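Local coordinates for protein lipoxygenase (PDB 5EK8) that probably adds molecular oxygen to unsaturated fatty acids as a 9R-lipoxygenase, a non-heme iron enzyme, at residues Val20-Pro24 against Leu25-Leu29; Ala196-Asn199 against Val200-Ile204; Ala455-Leu458 against Tyr459-Leu463. All coordinates share one frame; numbering follows the deposited sequence.

Contact 1 of 3, residues Val20-Pro24 against Leu25-Leu29; sequences VIDSP and LGRKL
With D22 CG anti to the backbone N (chi1 -163°) and the R27 side chain bent at its third torsion (chi3 -98°), carboxylate and guanidinium are brought alongside each other, both side chains pointing the same way. D22 OD1 accepts from R27 NH1, 2.8 Å between the two atoms, a salt bridge in which the oxygen lies close to the guanidinium plane while the carboxylate plane stands 82° to it. One charged oxygen therefore meets one nitrogen, not a two-pronged pair. The other oxygen, OD2, bonds to N199 of helix 188-214, so that each carboxylate oxygen has its own partner, and R27 itself packs on F192 of that helix. The setting is a short turn between two helices: D22 centres an inverse gamma turn after helix 2-21, and S23 occupies the N-cap position of helix 24-36. The carbonyl O of S23 receives R27 N at 2.8 Å, and P24 O receives K28 N at 2.9 Å, opening the new helix. G26 sits against the end of the old one, its CA 3.3 Å from I21 O in a CH...O contact. A beta carbon on G26 would probably crowd I21 O. On the outer flank the side chains of V20 and L25 lie side by side, V20 CG1 4.0 Å from L25 CD2.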
# COMPACT_ATOMS: atom_id res chain seq x y z
N VAL A 20 19.43 -3.07 -20.02
CA VAL A 20 19.26 -1.79 -20.70
C VAL A 20 18.88 -0.66 -19.74
O VAL A 20 19.42 0.45 -19.83
CB VAL A 20 18.20 -1.88 -21.80
CG1 VAL A 20 18.15 -0.58 -22.59
CG2 VAL A 20 18.48 -3.05 -22.73
N ILE A 21 17.96 -0.93 -18.83
CA ILE A 21 17.48 0.11 -17.92
C ILE A 21 18.51 0.44 -16.84
O ILE A 21 18.73 1.61 -16.53
CB ILE A 21 16.15 -0.30 -17.26
CG1 ILE A 21 15.16 -0.79 -18.31
CG2 ILE A 21 15.55 0.87 -16.50
CD1 ILE A 21 13.82 -1.16 -17.76
N ASP A 22 19.14 -0.59 -16.28
CA ASP A 22 20.15 -0.37 -15.25
C ASP A 22 21.50 -0.05 -15.90
O ASP A 22 22.50 -0.72 -15.66
CB ASP A 22 20.27 -1.59 -14.33
CG ASP A 22 20.98 -1.28 -13.02
OD1 ASP A 22 21.22 -0.08 -12.75
OD2 ASP A 22 21.30 -2.22 -12.27
N SER A 23 21.49 0.99 -16.73
CA SER A 23 22.65 1.41 -17.50
C SER A 23 22.54 2.91 -17.78
O SER A 23 21.50 3.50 -17.49
CB SER A 23 22.75 0.62 -18.81
OG SER A 23 21.79 1.06 -19.75
N PRO A 24 23.62 3.53 -18.29
CA PRO A 24 23.57 4.95 -18.67
C PRO A 24 22.40 5.34 -19.57
O PRO A 24 21.82 6.41 -19.39
CB PRO A 24 24.89 5.14 -19.41
CG PRO A 24 25.82 4.23 -18.71
CD PRO A 24 25.00 3.03 -18.31
N LEU A 25 22.07 4.47 -20.53
CA LEU A 25 20.95 4.69 -21.44
C LEU A 25 19.63 4.80 -20.67
O LEU A 25 18.89 5.79 -20.78
CB LEU A 25 20.87 3.55 -22.47
CG LEU A 25 19.72 3.53 -23.49
CD1 LEU A 25 19.57 4.87 -24.21
CD2 LEU A 25 19.96 2.41 -24.49
N GLY A 26 19.36 3.76 -19.88
CA GLY A 26 18.18 3.72 -19.05
C GLY A 26 18.11 4.89 -18.09
O GLY A 26 17.06 5.52 -17.96
N ARG A 27 19.21 5.17 -17.41
CA ARG A 27 19.22 6.23 -16.41
C ARG A 27 18.98 7.60 -17.04
O ARG A 27 18.26 8.42 -16.48
CB ARG A 27 20.54 6.22 -15.63
CG ARG A 27 20.54 5.18 -14.51
CD ARG A 27 21.64 5.42 -13.49
NE ARG A 27 22.81 4.58 -13.75
CZ ARG A 27 22.86 3.27 -13.49
NH1 ARG A 27 21.81 2.66 -12.96
NH2 ARG A 27 23.97 2.59 -13.76
N LYS A 28 19.57 7.84 -18.21
CA LYS A 28 19.31 9.09 -18.93
C LYS A 28 17.82 9.22 -19.26
O LYS A 28 17.22 10.27 -18.99
CB LYS A 28 20.15 9.16 -20.21
CG LYS A 28 19.92 10.43 -21.03
CD LYS A 28 21.06 10.67 -22.00
CE LYS A 28 20.85 11.94 -22.83
NZ LYS A 28 19.70 11.81 -23.77
N LEU A 29 17.23 8.17 -19.81
CA LEU A 29 15.81 8.22 -20.16
C LEU A 29 14.93 8.46 -18.94
O LEU A 29 13.99 9.26 -19.01
CB LEU A 29 15.38 6.94 -20.86
CG LEU A 29 15.82 6.84 -22.32
CD1 LEU A 29 15.10 5.70 -23.01
CD2 LEU A 29 15.61 8.16 -23.06

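Contact 2 of 3, residues Ala196-Asn199 against Val200-Ile204; sequences ASAN and VLTPI
Helix 188-214 passes through a proline kink here, and contact 2 is the pair of turns on which the kink forms. Across them V200 N bonds to A196 O and L201 N to S197 O in ordinary helical fashion. The ladder is then interrupted at P203, which has no N-H to offer N199 O; instead its ring carbon CD stands 3.2 Å from N199 O, and the N of I204 finds no acceptor at V200 and makes only a weak bond to L201 O. Just before the break the helix doubles its grip. T202 sends two donors to A198 O, its backbone N at 2.9 Å and its hydroxyl OG1 at 2.6 Å, and they reach that oxygen from opposite faces of the carbonyl plane. The hydroxyl can fold back because OG1 lies beside the backbone N, anti to the carbonyl carbon (chi1 -57°); CG2 then takes the place anti to N. T202 OG1 is also hydrogen-bonded to Y616 OH, so it ties the kinked turn to helix 608-623. A valine here would probably cost A198 O its second bond and leave the Y616 hydroxyl without this partner. Alongside, L201 CD1 comes to 4.2 Å from S197 OG, a loose contact. Two helices lie against this part of helix 188-214: A198, N199 and T202 touch L18 of helix 2-21, and N199, bonded to D22 of contact 1, also touches K19, whereas L201 packs on Y616, S619 and V620 of helix 608-623.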
# COMPACT_ATOMS: atom_id res chain seq x y z
N ALA A 196 18.12 -1.55 -9.92
CA ALA A 196 19.39 -2.08 -9.45
C ALA A 196 19.19 -3.42 -8.76
O ALA A 196 19.82 -4.43 -9.11
CB ALA A 196 20.06 -1.10 -8.51
N SER A 197 18.30 -3.42 -7.76
CA SER A 197 17.96 -4.62 -7.00
C SER A 197 17.54 -5.75 -7.94
O SER A 197 18.00 -6.89 -7.83
CB SER A 197 16.85 -4.31 -6.00
OG SER A 197 16.75 -5.32 -5.01
N ALA A 198 16.66 -5.40 -8.87
CA ALA A 198 16.17 -6.37 -9.85
C ALA A 198 17.32 -6.87 -10.73
O ALA A 198 17.37 -8.04 -11.06
CB ALA A 198 15.07 -5.75 -10.70
N ASN A 199 18.25 -5.99 -11.09
CA ASN A 199 19.37 -6.40 -11.93
C ASN A 199 20.30 -7.38 -11.21
O ASN A 199 20.88 -8.26 -11.84
CB ASN A 199 20.15 -5.19 -12.43
CG ASN A 199 20.83 -5.44 -13.76
OD1 ASN A 199 20.61 -6.47 -14.40
ND2 ASN A 199 21.65 -4.50 -14.20
N VAL A 200 20.43 -7.22 -9.90
CA VAL A 200 21.19 -8.19 -9.12
C VAL A 200 20.45 -9.54 -9.02
O VAL A 200 21.02 -10.58 -9.33
CB VAL A 200 21.48 -7.68 -7.70
CG1 VAL A 200 22.17 -8.76 -6.88
CG2 VAL A 200 22.33 -6.42 -7.75
N LEU A 201 19.19 -9.50 -8.59
CA LEU A 201 18.48 -10.73 -8.22
C LEU A 201 17.86 -11.53 -9.38
O LEU A 201 17.72 -12.75 -9.28
CB LEU A 201 17.39 -10.39 -7.20
CG LEU A 201 17.85 -10.14 -5.77
CD1 LEU A 201 16.76 -9.49 -4.92
CD2 LEU A 201 18.28 -11.46 -5.15
N THR A 202 17.48 -10.85 -10.46
CA THR A 202 16.76 -11.50 -11.56
C THR A 202 17.55 -12.57 -12.34
O THR A 202 16.97 -13.58 -12.71
CB THR A 202 16.24 -10.45 -12.56
OG1 THR A 202 15.41 -9.51 -11.87
CG2 THR A 202 15.42 -11.10 -13.67
N PRO A 203 18.86 -12.35 -12.59
CA PRO A 203 19.58 -13.43 -13.29
C PRO A 203 19.58 -14.76 -12.55
O PRO A 203 19.70 -15.81 -13.19
CB PRO A 203 21.00 -12.87 -13.40
CG PRO A 203 20.82 -11.41 -13.41
CD PRO A 203 19.69 -11.14 -12.47
N ILE A 204 19.43 -14.71 -11.23
CA ILE A 204 19.34 -15.91 -10.41
C ILE A 204 18.04 -16.66 -10.70
O ILE A 204 18.05 -17.84 -11.06
CB ILE A 204 19.42 -15.58 -8.90
CG1 ILE A 204 20.57 -14.61 -8.61
CG2 ILE A 204 19.57 -16.84 -8.07
CD1 ILE A 204 21.94 -15.17 -8.89

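Contact 3 of 3, residues Ala455-Leu458 against Tyr459-Leu463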
# COMPACT_ATOMS: atom_id res chain seq x y z
N ALA A 455 6.08 -1.06 20.24
CA ALA A 455 6.50 -0.22 19.12
C ALA A 455 5.35 0.60 18.55
O ALA A 455 5.45 1.83 18.40
CB ALA A 455 7.11 -1.09 18.04
N ALA A 456 4.26 -0.08 18.26
CA ALA A 456 3.07 0.51 17.65
C ALA A 456 2.46 1.59 18.53
O ALA A 456 2.09 2.66 18.04
CB ALA A 456 2.04 -0.56 17.34
N ASN A 457 2.36 1.33 19.83
CA ASN A 457 1.79 2.32 20.74
C ASN A 457 2.68 3.55 20.90
O ASN A 457 2.18 4.68 20.93
CB ASN A 457 1.52 1.69 22.10
CG ASN A 457 0.12 1.10 22.20
OD1 ASN A 457 -0.85 1.82 22.44
ND2 ASN A 457 0.01 -0.21 22.02
N LEU A 458 3.99 3.33 20.99
CA LEU A 458 4.94 4.44 21.03
C LEU A 458 4.79 5.33 19.80
O LEU A 458 4.64 6.56 19.90
CB LEU A 458 6.37 3.90 21.11
CG LEU A 458 7.38 4.66 21.98
CD1 LEU A 458 8.74 4.00 21.87
CD2 LEU A 458 7.46 6.14 21.61
N TYR A 459 4.80 4.69 18.63
CA TYR A 459 4.64 5.41 17.37
C TYR A 459 3.31 6.15 17.33
O TYR A 459 3.23 7.27 16.82
CB TYR A 459 4.75 4.47 16.18
CG TYR A 459 4.88 5.20 14.86
CD1 TYR A 459 5.96 6.04 14.63
CD2 TYR A 459 3.92 5.06 13.86
CE1 TYR A 459 6.09 6.72 13.45
CE2 TYR A 459 4.05 5.74 12.67
CZ TYR A 459 5.14 6.57 12.46
OH TYR A 459 5.29 7.26 11.28
N TRP A 460 2.28 5.51 17.87
CA TRP A 460 0.95 6.08 17.89
C TRP A 460 0.93 7.36 18.70
O TRP A 460 0.31 8.35 18.30
CB TRP A 460 -0.06 5.08 18.45
CG TRP A 460 -1.49 5.55 18.36
CD1 TRP A 460 -2.26 6.00 19.38
CD2 TRP A 460 -2.29 5.62 17.18
NE1 TRP A 460 -3.51 6.34 18.91
CE2 TRP A 460 -3.55 6.11 17.56
CE3 TRP A 460 -2.07 5.31 15.83
CZ2 TRP A 460 -4.59 6.31 16.65
CZ3 TRP A 460 -3.10 5.50 14.93
CH2 TRP A 460 -4.34 5.99 15.34
N GLN A 461 1.60 7.36 19.85
CA GLN A 461 1.66 8.55 20.68
C GLN A 461 2.45 9.66 19.98
O GLN A 461 2.11 10.84 20.08
CB GLN A 461 2.28 8.23 22.05
CG GLN A 461 1.25 8.09 23.16
CD GLN A 461 0.10 7.15 22.80
OE1 GLN A 461 0.28 5.94 22.68
NE2 GLN A 461 -1.09 7.72 22.60
N ILE A 462 3.50 9.26 19.26
CA ILE A 462 4.23 10.22 18.44
C ILE A 462 3.30 10.89 17.41
O ILE A 462 3.29 12.12 17.27
CB ILE A 462 5.40 9.57 17.70
CG1 ILE A 462 6.44 9.05 18.70
CG2 ILE A 462 6.06 10.56 16.76
CD1 ILE A 462 7.58 8.32 18.05
N LEU A 463 2.53 10.07 16.70
CA LEU A 463 1.57 10.56 15.72
C LEU A 463 0.52 11.46 16.37
O LEU A 463 0.09 12.44 15.77
CB LEU A 463 0.88 9.40 15.00
CG LEU A 463 1.79 8.49 14.17
CD1 LEU A 463 0.98 7.60 13.25
CD2 LEU A 463 2.82 9.30 13.38
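L458 and Y459, the neighbours at the centre of this stretch of helix 451-473, are the residues most covered by the contact, with N457 next. The CD2 methyl of L458 reaches I462 CD1, 4.2 Å away, the two side chains crossing at a slant. The same pair is joined through the backbone, I462 N bonding to L458 O at 3.0 Å, and I462 CG1 lies 3.3 Å from that oxygen. The backbone N of Y459 bonds to A455 O at 2.9 Å. Its CG is anti to the backbone N (chi1 -168°), which sends the ring out from the helix; L463 CG lies over one face of the ring, toward its rim, and the hydroxyl bonds to T567. N457 offers its carbonyl O to Q461 N, while its OD1 bonds outward to Q444 and its ND2 turns back to A453 O of the preceding turn. The helix is hemmed in by others: L458, Y459 and I462 pack on F652 of helix 649-653, I462 and L463 meet helix 639-647, and Y459, W460 and L463 lean on helix 549-574, which carries the iron ligand H570.

Overall arrangement
Three local contacts, one at a helix-helix junction and two within single helices, illustrate how local chemistry follows position in the fold. Contact 1 is at the surface, contact 2 partly buried and contact 3 in the core. The first two adjoin through the D22-N199 bond, which links the turn between helices 2-21 and 24-36 to helix 188-214. Contact 3 belongs to helix 451-473 and touches neither, its centre about 41 Å from that of contact 1 and 36 Å from that of contact 2. A salt bridge and the turn into a new helix mark the exposed contact, a hydroxyl reinforces the proline kink, and apolar and aromatic packing on neighbouring helices marks the interior.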